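Local coordinates for SusD family protein (Bacteroides uniformis, PDB 7KV1) that probably binds beta-glucan at the cell surface as a SusD-like surface glycan-binding protein of a human gut bacterium, helping it to capture the polysaccharide, at residues F266-S271 against N435-R440; D351-A356 against T439-A444; E429-L434 against G445-T450. All blocks are in the same frame, centred on the assembly; numbering follows the deposited sequence.

Contact 1: residues F266-S271 against N435-R440; sequences FRLNPS and NEVRTR. With NCO (cobalt hexammine(III)), chain C.
The guanidinium of Arg440 is the flat group around which the chain 266-271 meets the last turns of helix 429-440. Over one of its faces sits CB of Leu268, 3.9 Å from Arg440 NH1, while the carbonyl oxygen of Asn269 comes in at the edge, near the plane. There Arg440 NH1 gives Asn269 O a hydrogen bond of 2.8 Å, 8° out of the guanidinium plane and directed at a lone pair of the carbonyl. The side chain gets there by folding: CG is anti to the backbone N, then the chain bends at chi2 and chi3, so that Arg440 CG also lies only 3.2 Å from Asn269 O. Its strongest polar partner is Glu285, in a salt bridge at NH1; a second salt bridge joins NH2 to Glu461, and together they probably offset the nearby Arg407.

Leu268 supplies most of the apolar contact. It leaves the backbone toward the helix, and with CG anti to the carbonyl carbon (chi1 -67°) its CD1 reaches the carbonyl oxygen of Glu436 at 3.4 Å and, more loosely, Val437 CG2. A water bridges the two sides beyond it, accepting from Leu268 N and donating to Glu436 OE2 at 2.7 Å.

Two local features shape the loop. Asn269 OD1 accepts from Ser271 N, an Asx turn, and Ser271 then caps helix 272-275. At the other end, Phe266 O takes hydrogen bonds from three ammines of the cobalt hexammine, with N5 and N6 each 3.1 Å from Phe266 O; Ile261, Ser263 and Tyr408 also bind this ion.

The loop thus links helix 250-262 to helix 272-275 while lying along the C-terminal turns of helix 429-440, with Tyr408 and Leu412 of helix 408-420 packing against Leu268.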
loop_
_atom_site.group_PDB
_atom_site.type_symbol
_atom_site.label_atom_id
_atom_site.label_comp_id
_atom_site.label_asym_id
_atom_site.label_seq_id
_atom_site.Cartn_x
_atom_site.Cartn_y
_atom_site.Cartn_z
ATOM N N PHE A 266 19.588 -6.025 -4.840
ATOM C CA PHE A 266 18.216 -5.817 -5.374
ATOM C C PHE A 266 18.253 -5.861 -6.902
ATOM O O PHE A 266 19.211 -5.357 -7.502
ATOM C CB PHE A 266 17.641 -4.484 -4.865
ATOM C CG PHE A 266 17.341 -4.506 -3.392
ATOM C CD1 PHE A 266 16.332 -5.315 -2.903
ATOM C CD2 PHE A 266 18.116 -3.797 -2.495
ATOM C CE1 PHE A 266 16.064 -5.378 -1.542
ATOM C CE2 PHE A 266 17.858 -3.860 -1.138
ATOM C CZ PHE A 266 16.836 -4.649 -0.664
ATOM N N ARG A 267 17.235 -6.443 -7.511
ATOM C CA ARG A 267 17.073 -6.352 -8.980
ATOM C C ARG A 267 15.606 -6.551 -9.324
ATOM O O ARG A 267 14.894 -7.129 -8.498
ATOM C CB ARG A 267 17.971 -7.359 -9.717
ATOM C CG ARG A 267 17.730 -8.812 -9.353
ATOM C CD ARG A 267 17.513 -9.764 -10.524
ATOM N NE ARG A 267 18.518 -9.705 -11.563
ATOM C CZ ARG A 267 18.324 -9.303 -12.823
ATOM N NH1 ARG A 267 17.144 -8.878 -13.267
ATOM N NH2 ARG A 267 19.345 -9.318 -13.651
ATOM N N LEU A 268 15.215 -6.183 -10.544
ATOM C CA LEU A 268 13.891 -6.539 -11.087
ATOM C C LEU A 268 13.839 -8.047 -11.315
ATOM O O LEU A 268 14.792 -8.622 -11.882
ATOM C CB LEU A 268 13.641 -5.745 -12.372
ATOM C CG LEU A 268 13.496 -4.242 -12.207
ATOM C CD1 LEU A 268 13.183 -3.597 -13.541
ATOM C CD2 LEU A 268 12.389 -3.907 -11.208
ATOM N N ASN A 269 12.760 -8.694 -10.895
ATOM C CA ASN A 269 12.509 -10.092 -11.328
ATOM C C ASN A 269 12.479 -10.123 -12.857
ATOM O O ASN A 269 11.747 -9.351 -13.485
ATOM C CB ASN A 269 11.205 -10.636 -10.749
ATOM C CG ASN A 269 11.123 -12.136 -10.800
ATOM O OD1 ASN A 269 11.446 -12.723 -11.828
ATOM N ND2 ASN A 269 10.703 -12.750 -9.699
ATOM N N PRO A 270 13.283 -10.993 -13.512
ATOM C CA PRO A 270 13.277 -11.072 -14.969
ATOM C C PRO A 270 11.875 -11.309 -15.530
ATOM O O PRO A 270 11.632 -10.866 -16.618
ATOM C CB PRO A 270 14.211 -12.252 -15.310
ATOM C CG PRO A 270 15.086 -12.407 -14.080
ATOM C CD PRO A 270 14.316 -11.846 -12.899
ATOM N N SER A 271 11.013 -12.031 -14.788
ATOM C CA SER A 271 9.597 -12.299 -15.150
ATOM C C SER A 271 8.685 -11.515 -14.195
ATOM O O SER A 271 8.701 -11.817 -12.994
ATOM C CB SER A 271 9.276 -13.784 -15.080
ATOM O OG SER A 271 7.871 -13.985 -15.003
ATOM N N ASN A 435 13.459 2.978 -18.026
ATOM C CA ASN A 435 13.544 2.033 -19.172
ATOM C C ASN A 435 13.829 0.607 -18.675
ATOM O O ASN A 435 13.407 -0.338 -19.371
ATOM C CB ASN A 435 14.531 2.498 -20.244
ATOM C CG ASN A 435 13.957 3.601 -21.103
ATOM O OD1 ASN A 435 12.746 3.815 -21.074
ATOM N ND2 ASN A 435 14.805 4.300 -21.866
ATOM N N GLU A 436 14.500 0.440 -17.535
ATOM C CA GLU A 436 14.731 -0.899 -16.905
ATOM C C GLU A 436 13.371 -1.541 -16.567
ATOM O O GLU A 436 13.209 -2.744 -16.799
ATOM C CB GLU A 436 15.593 -0.697 -15.659
ATOM C CG GLU A 436 16.338 -1.886 -15.097
ATOM C CD GLU A 436 17.523 -1.462 -14.216
ATOM O OE1 GLU A 436 18.205 -0.440 -14.611
ATOM O OE2 GLU A 436 17.766 -2.102 -13.098
ATOM N N VAL A 437 12.440 -0.749 -16.035
ATOM C CA VAL A 437 11.035 -1.170 -15.758
ATOM C C VAL A 437 10.323 -1.458 -17.086
ATOM O O VAL A 437 9.696 -2.516 -17.178
ATOM C CB VAL A 437 10.279 -0.135 -14.902
ATOM C CG1 VAL A 437 8.833 -0.522 -14.660
ATOM C CG2 VAL A 437 10.964 0.111 -13.562
ATOM N N ARG A 438 10.372 -0.566 -18.067
ATOM C CA ARG A 438 9.674 -0.777 -19.371
ATOM C C ARG A 438 10.223 -2.034 -20.046
ATOM O O ARG A 438 9.426 -2.855 -20.495
ATOM C CB ARG A 438 9.869 0.433 -20.271
ATOM C CG ARG A 438 9.092 1.652 -19.810
ATOM C CD ARG A 438 9.045 2.766 -20.830
ATOM N NE ARG A 438 8.421 2.412 -22.093
ATOM C CZ ARG A 438 7.116 2.475 -22.358
ATOM N NH1 ARG A 438 6.227 2.820 -21.427
ATOM N NH2 ARG A 438 6.707 2.157 -23.573
ATOM N N THR A 439 11.544 -2.202 -20.074
ATOM C CA THR A 439 12.201 -3.363 -20.734
ATOM C C THR A 439 11.750 -4.663 -20.059
ATOM O O THR A 439 11.489 -5.639 -20.774
ATOM C CB THR A 439 13.731 -3.246 -20.707
ATOM O OG1 THR A 439 14.014 -2.050 -21.404
ATOM C CG2 THR A 439 14.435 -4.380 -21.422
ATOM N N ARG A 440 11.669 -4.708 -18.720
ATOM C CA ARG A 440 11.253 -5.942 -17.995
ATOM C C ARG A 440 9.829 -6.292 -18.452
ATOM O O ARG A 440 9.462 -7.496 -18.590
ATOM C CB ARG A 440 11.418 -5.746 -16.476
ATOM C CG ARG A 440 11.201 -7.003 -15.644
ATOM C CD ARG A 440 9.712 -7.187 -15.318
ATOM N NE ARG A 440 9.218 -6.209 -14.332
ATOM C CZ ARG A 440 9.421 -6.309 -13.012
ATOM N NH1 ARG A 440 10.119 -7.322 -12.518
ATOM N NH2 ARG A 440 8.949 -5.380 -12.187
HETATM CO CO NCO C . 21.741 -3.375 -9.561
HETATM N N1 NCO C . 22.213 -4.971 -8.438
HETATM N N2 NCO C . 21.376 -1.681 -10.551
HETATM N N3 NCO C . 22.821 -4.071 -11.178
HETATM N N4 NCO C . 23.343 -2.461 -8.866
HETATM N N5 NCO C . 20.652 -2.640 -8.000
HETATM N N6 NCO C . 20.145 -4.282 -10.295
HETATM O O HOH W 1 17.221 -4.687 -12.471
#

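Contact 2: residues D351-A356 against T439-A444; sequences DKRRDA and TRAGLA
One backbone hydrogen bond ties the two segments: Lys352 N donates a hydrogen bond to Ala441 O at 2.8 Å, almost straight at 173° and in the plane of the carbonyl. The acceptor stands just past the end of helix 429-440, where Gly442, with positive phi, closes the helix in a Schellman motif and Gly442 N bonds back to Thr439 O.

The charged interactions belong to the 351-356 side. Arg353 grips Asp351 side-on: NE meets OD1, and NH2 meets OD2 at 2.8 Å, each oxygen using its syn lone pair. Asp351 OD1 also takes the backbone N of Arg353, from above the carboxylate plane, so this one oxygen both caps the coming helix and holds the guanidinium's rotation. Asp351 CG is anti to its backbone N (chi1 -161°), and the Arg353 chain bends at chi3 to bring its NE and NH2 round to the carboxylate. Glu461 and Glu457 salt-bridge the NH1 and NH2 of Arg353, so that three acids probably balance its charge and that of nearby Arg440.

Van der Waals packing of aliphatic groups on polar ones completes the interface. The methyl of Ala441 lies over one face of the Arg353 guanidinium, offset toward the rim, with CB 3.4 Å from Arg353 NE. Leu443 CD1 reaches Arg353 NH2 at 3.6 Å and Asp351 OD2 at 3.7 Å, its side chain crossing that of Arg353 at about a right angle. On the flank, the extended Lys352 chain lays its CB 3.4 Å from Ala441 O and runs on past the turn.

The contact joins the start of helix 353-357 to the turn leaving helix 429-440, with Phe272 of helix 272-275 packing on both Arg353 and Arg440, and Glu457 and Glu461 reaching in from helix 451-461.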
loop_
_atom_site.group_PDB
_atom_site.type_symbol
_atom_site.label_atom_id
_atom_site.label_comp_id
_atom_site.label_asym_id
_atom_site.label_seq_id
_atom_site.Cartn_x
_atom_site.Cartn_y
_atom_site.Cartn_z
ATOM N N ASP A 351 2.706 -5.627 -23.778
ATOM C CA ASP A 351 2.998 -5.416 -22.327
ATOM C C ASP A 351 2.810 -6.733 -21.566
ATOM O O ASP A 351 1.675 -7.202 -21.430
ATOM C CB ASP A 351 2.170 -4.276 -21.749
ATOM C CG ASP A 351 2.721 -3.720 -20.445
ATOM O OD1 ASP A 351 3.236 -4.541 -19.689
ATOM O OD2 ASP A 351 2.632 -2.452 -20.223
ATOM N N LYS A 352 3.893 -7.292 -21.043
ATOM C CA LYS A 352 3.838 -8.569 -20.310
ATOM C C LYS A 352 3.048 -8.395 -19.014
ATOM O O LYS A 352 2.659 -9.411 -18.450
ATOM C CB LYS A 352 5.242 -9.102 -20.034
ATOM C CG LYS A 352 5.986 -9.561 -21.272
ATOM C CD LYS A 352 7.376 -10.029 -20.981
ATOM C CE LYS A 352 8.074 -10.523 -22.228
ATOM N NZ LYS A 352 9.454 -10.949 -21.901
ATOM N N ARG A 353 2.831 -7.163 -18.546
ATOM C CA ARG A 353 2.107 -6.936 -17.272
ATOM C C ARG A 353 0.619 -7.209 -17.466
ATOM O O ARG A 353 -0.012 -7.572 -16.491
ATOM C CB ARG A 353 2.345 -5.526 -16.747
ATOM C CG ARG A 353 3.793 -5.317 -16.358
ATOM C CD ARG A 353 4.135 -3.871 -16.039
ATOM N NE ARG A 353 4.050 -3.037 -17.237
ATOM C CZ ARG A 353 4.604 -1.850 -17.359
ATOM N NH1 ARG A 353 5.287 -1.333 -16.362
ATOM N NH2 ARG A 353 4.463 -1.178 -18.487
ATOM N N ARG A 354 0.096 -7.078 -18.678
ATOM C CA ARG A 354 -1.364 -7.222 -18.902
ATOM C C ARG A 354 -1.845 -8.605 -18.450
ATOM O O ARG A 354 -2.792 -8.654 -17.665
ATOM C CB ARG A 354 -1.780 -7.012 -20.345
ATOM C CG ARG A 354 -3.295 -7.048 -20.491
ATOM C CD ARG A 354 -3.737 -6.708 -21.887
ATOM N NE ARG A 354 -3.513 -7.838 -22.764
ATOM C CZ ARG A 354 -3.825 -7.871 -24.054
ATOM N NH1 ARG A 354 -4.346 -6.818 -24.654
ATOM N NH2 ARG A 354 -3.596 -8.965 -24.753
ATOM N N ASP A 355 -1.248 -9.693 -18.932
ATOM C CA ASP A 355 -1.760 -11.039 -18.551
ATOM C C ASP A 355 -1.425 -11.342 -17.074
ATOM O O ASP A 355 -2.214 -12.037 -16.439
ATOM C CB ASP A 355 -1.301 -12.097 -19.550
ATOM C CG ASP A 355 -1.931 -11.961 -20.936
ATOM O OD1 ASP A 355 -2.903 -11.134 -21.138
ATOM O OD2 ASP A 355 -1.427 -12.652 -21.817
ATOM N N ALA A 356 -0.374 -10.776 -16.486
ATOM C CA ALA A 356 -0.059 -10.996 -15.046
ATOM C C ALA A 356 -0.969 -10.142 -14.156
ATOM O O ALA A 356 -0.994 -10.384 -12.927
ATOM C CB ALA A 356 1.371 -10.658 -14.728
ATOM N N THR A 439 11.544 -2.202 -20.074
ATOM C CA THR A 439 12.201 -3.363 -20.734
ATOM C C THR A 439 11.750 -4.663 -20.059
ATOM O O THR A 439 11.489 -5.639 -20.774
ATOM C CB THR A 439 13.731 -3.246 -20.707
ATOM O OG1 THR A 439 14.014 -2.050 -21.404
ATOM C CG2 THR A 439 14.435 -4.380 -21.422
ATOM N N ARG A 440 11.669 -4.708 -18.720
ATOM C CA ARG A 440 11.253 -5.942 -17.995
ATOM C C ARG A 440 9.829 -6.292 -18.452
ATOM O O ARG A 440 9.462 -7.496 -18.590
ATOM C CB ARG A 440 11.418 -5.746 -16.476
ATOM C CG ARG A 440 11.201 -7.003 -15.644
ATOM C CD ARG A 440 9.712 -7.187 -15.318
ATOM N NE ARG A 440 9.218 -6.209 -14.332
ATOM C CZ ARG A 440 9.421 -6.309 -13.012
ATOM N NH1 ARG A 440 10.119 -7.322 -12.518
ATOM N NH2 ARG A 440 8.949 -5.380 -12.187
ATOM N N ALA A 441 9.024 -5.285 -18.722
ATOM C CA ALA A 441 7.621 -5.487 -19.163
ATOM C C ALA A 441 7.512 -5.818 -20.670
ATOM O O ALA A 441 6.412 -6.047 -21.121
ATOM C CB ALA A 441 6.811 -4.287 -18.782
ATOM N N GLY A 442 8.615 -5.854 -21.416
ATOM C CA GLY A 442 8.636 -6.222 -22.850
ATOM C C GLY A 442 8.402 -5.027 -23.772
ATOM O O GLY A 442 8.167 -5.250 -24.974
ATOM N N LEU A 443 8.445 -3.807 -23.236
ATOM C CA LEU A 443 8.178 -2.567 -23.991
ATOM C C LEU A 443 9.509 -1.997 -24.433
ATOM O O LEU A 443 10.527 -2.277 -23.748
ATOM C CB LEU A 443 7.460 -1.539 -23.133
ATOM C CG LEU A 443 6.067 -1.921 -22.640
ATOM C CD1 LEU A 443 5.436 -0.730 -21.927
ATOM C CD2 LEU A 443 5.189 -2.400 -23.787
ATOM N N ALA A 444 9.449 -1.172 -25.473
ATOM C CA ALA A 444 10.553 -0.310 -25.951
ATOM C C ALA A 444 10.840 0.754 -24.893
ATOM O O ALA A 444 9.878 1.298 -24.279
ATOM C CB ALA A 444 10.187 0.328 -27.279
#

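Contact 3: residues E429-L434 against G445-T450; sequences EAKTWL and GLANVT
Val449 sits at the middle of the apolar centre, its branched end directed at the helix between Ala430 and Lys431. Its CG2 lies 3.7 Å from Ala430 CB and 3.4 Å from Lys431 N, pressing on the helix backbone itself. The other branch, CG1, is anti to the carbonyl carbon (chi1 -60°) and touches Lys431 CA and CB. One turn further along, Leu434 sends CD2 to both neighbours: 3.8 Å to Leu446 CD1, the two leucines crossing obliquely, and 4.1 Å to Val449 CG1.

Outward from these groups the Lys431 chain forms the edge. CG is anti to the backbone N (chi1 169°) and every later torsion is extended, so the straight methylene chain runs across the carbonyls of the loop, CE lying 3.5 Å from Leu446 O. At its tip NZ hydrogen-bonds Ala447 O at 2.9 Å. The ammonium approaches from above the carbonyl plane, 38° out of it, rather than along a lone pair. Its CB thus belongs to the apolar centre, while its far end holds the loop. Further along the helix, Asn435 OD1 accepts from Leu446 N and gives the loop a second tie.

Thr450 ends the loop as N-cap of helix 451-461, whose Val454 and Glu457 pack on Leu434, and Ala430 lies against Ser419 and Leu420 of helix 408-420. The loop doubles back along helix 429-440, so that helix 451-461 starts again beside its beginning and runs roughly the same way. Helix 429-440 itself packs antiparallel on helix 408-420, consistent with the tetratricopeptide-repeat-like helical scaffold of SusD proteins.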
loop_
_atom_site.group_PDB
_atom_site.type_symbol
_atom_site.label_atom_id
_atom_site.label_comp_id
_atom_site.label_asym_id
_atom_site.label_seq_id
_atom_site.Cartn_x
_atom_site.Cartn_y
_atom_site.Cartn_z
ATOM N N GLU A 429 19.959 9.575 -15.730
ATOM C CA GLU A 429 19.656 8.434 -14.840
ATOM C C GLU A 429 18.141 8.150 -14.845
ATOM O O GLU A 429 17.755 7.004 -14.870
ATOM C CB GLU A 429 20.065 8.790 -13.420
ATOM C CG GLU A 429 21.541 8.982 -13.255
ATOM C CD GLU A 429 21.841 9.282 -11.800
ATOM O OE1 GLU A 429 21.261 10.263 -11.255
ATOM O OE2 GLU A 429 22.561 8.463 -11.202
ATOM N N ALA A 430 17.299 9.172 -14.927
ATOM C CA ALA A 430 15.824 8.959 -14.920
ATOM C C ALA A 430 15.410 8.044 -16.078
ATOM O O ALA A 430 14.595 7.114 -15.860
ATOM C CB ALA A 430 15.150 10.281 -14.976
ATOM N N LYS A 431 16.009 8.226 -17.258
ATOM C CA LYS A 431 15.701 7.405 -18.455
ATOM C C LYS A 431 16.224 5.987 -18.252
ATOM O O LYS A 431 15.494 5.050 -18.583
ATOM C CB LYS A 431 16.309 8.048 -19.708
ATOM C CG LYS A 431 16.306 7.197 -20.963
ATOM C CD LYS A 431 16.981 7.927 -22.133
ATOM C CE LYS A 431 17.299 7.032 -23.308
ATOM N NZ LYS A 431 17.784 7.857 -24.443
ATOM N N THR A 432 17.457 5.817 -17.770
ATOM C CA THR A 432 18.009 4.465 -17.477
ATOM C C THR A 432 17.033 3.669 -16.582
ATOM O O THR A 432 16.688 2.519 -16.907
ATOM C CB THR A 432 19.371 4.577 -16.807
ATOM O OG1 THR A 432 20.188 5.332 -17.701
ATOM C CG2 THR A 432 19.962 3.212 -16.512
ATOM N N TRP A 433 16.634 4.270 -15.470
ATOM C CA TRP A 433 15.772 3.629 -14.439
ATOM C C TRP A 433 14.376 3.314 -14.976
ATOM O O TRP A 433 13.946 2.134 -14.843
ATOM C CB TRP A 433 15.704 4.533 -13.215
ATOM C CG TRP A 433 17.057 4.757 -12.637
ATOM C CD1 TRP A 433 18.104 3.896 -12.668
ATOM C CD2 TRP A 433 17.485 5.895 -11.881
ATOM N NE1 TRP A 433 19.170 4.438 -12.001
ATOM C CE2 TRP A 433 18.831 5.665 -11.521
ATOM C CE3 TRP A 433 16.871 7.083 -11.476
ATOM C CZ2 TRP A 433 19.567 6.572 -10.765
ATOM C CZ3 TRP A 433 17.599 7.992 -10.739
ATOM C CH2 TRP A 433 18.934 7.738 -10.405
ATOM N N LEU A 434 13.675 4.296 -15.545
ATOM C CA LEU A 434 12.320 4.033 -16.099
ATOM C C LEU A 434 12.417 2.951 -17.182
ATOM O O LEU A 434 11.561 2.043 -17.189
ATOM C CB LEU A 434 11.685 5.309 -16.658
ATOM C CG LEU A 434 10.230 5.113 -17.096
ATOM C CD1 LEU A 434 9.361 6.246 -16.582
ATOM C CD2 LEU A 434 10.121 5.004 -18.600
ATOM N N GLY A 445 12.117 1.063 -24.701
ATOM C CA GLY A 445 12.548 2.185 -23.837
ATOM C C GLY A 445 12.052 3.510 -24.401
ATOM O O GLY A 445 11.764 3.552 -25.628
ATOM N N LEU A 446 11.874 4.536 -23.555
ATOM C CA LEU A 446 11.598 5.919 -24.010
ATOM C C LEU A 446 12.949 6.595 -24.300
ATOM O O LEU A 446 13.866 6.376 -23.530
ATOM C CB LEU A 446 10.820 6.690 -22.944
ATOM C CG LEU A 446 9.482 6.076 -22.533
ATOM C CD1 LEU A 446 8.744 6.979 -21.571
ATOM C CD2 LEU A 446 8.613 5.797 -23.740
ATOM N N ALA A 447 13.051 7.384 -25.371
ATOM C CA ALA A 447 14.301 8.119 -25.719
ATOM C C ALA A 447 14.506 9.334 -24.811
ATOM O O ALA A 447 15.636 9.828 -24.705
ATOM C CB ALA A 447 14.283 8.524 -27.176
ATOM N N ASN A 448 13.447 9.853 -24.233
ATOM C CA ASN A 448 13.490 11.000 -23.295
ATOM C C ASN A 448 12.359 10.766 -22.288
ATOM O O ASN A 448 11.318 10.292 -22.726
ATOM C CB ASN A 448 13.359 12.350 -24.004
ATOM C CG ASN A 448 13.490 13.537 -23.060
ATOM O OD1 ASN A 448 14.505 13.718 -22.404
ATOM N ND2 ASN A 448 12.461 14.354 -22.958
ATOM N N VAL A 449 12.570 11.051 -21.009
ATOM C CA VAL A 449 11.560 10.732 -19.961
ATOM C C VAL A 449 11.156 12.034 -19.285
ATOM O O VAL A 449 12.030 12.911 -19.026
ATOM C CB VAL A 449 12.028 9.647 -18.971
ATOM C CG1 VAL A 449 12.337 8.332 -19.667
ATOM C CG2 VAL A 449 13.240 10.062 -18.156
ATOM N N THR A 450 9.843 12.203 -19.112
ATOM C CA THR A 450 9.240 13.327 -18.382
ATOM C C THR A 450 8.566 12.805 -17.105
ATOM O O THR A 450 8.335 11.588 -16.967
ATOM C CB THR A 450 8.165 14.044 -19.211
ATOM O OG1 THR A 450 7.092 13.113 -19.292
ATOM C CG2 THR A 450 8.642 14.483 -20.584
#

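All three contacts share helix 429-440 and lie on one side of the chain's centre. Contact 3 takes its first half and contact 1 its second; contact 2 uses its end and the turn beyond, sharing Thr439 and Arg440 with contact 1. The centres lie about 10 Å apart for contacts 1 and 2, about 13 Å for 1 and 3, and about 16 Å for 2 and 3. In chain order 266-271 and 351-356 come first, then 429-434 and 435-440 on the helix, and 439-444, which overlaps the helix end and runs on into 445-450. The helix thus gathers a distant loop, the beginning of a short helix and its own following loop, near the bound cobalt hexammine.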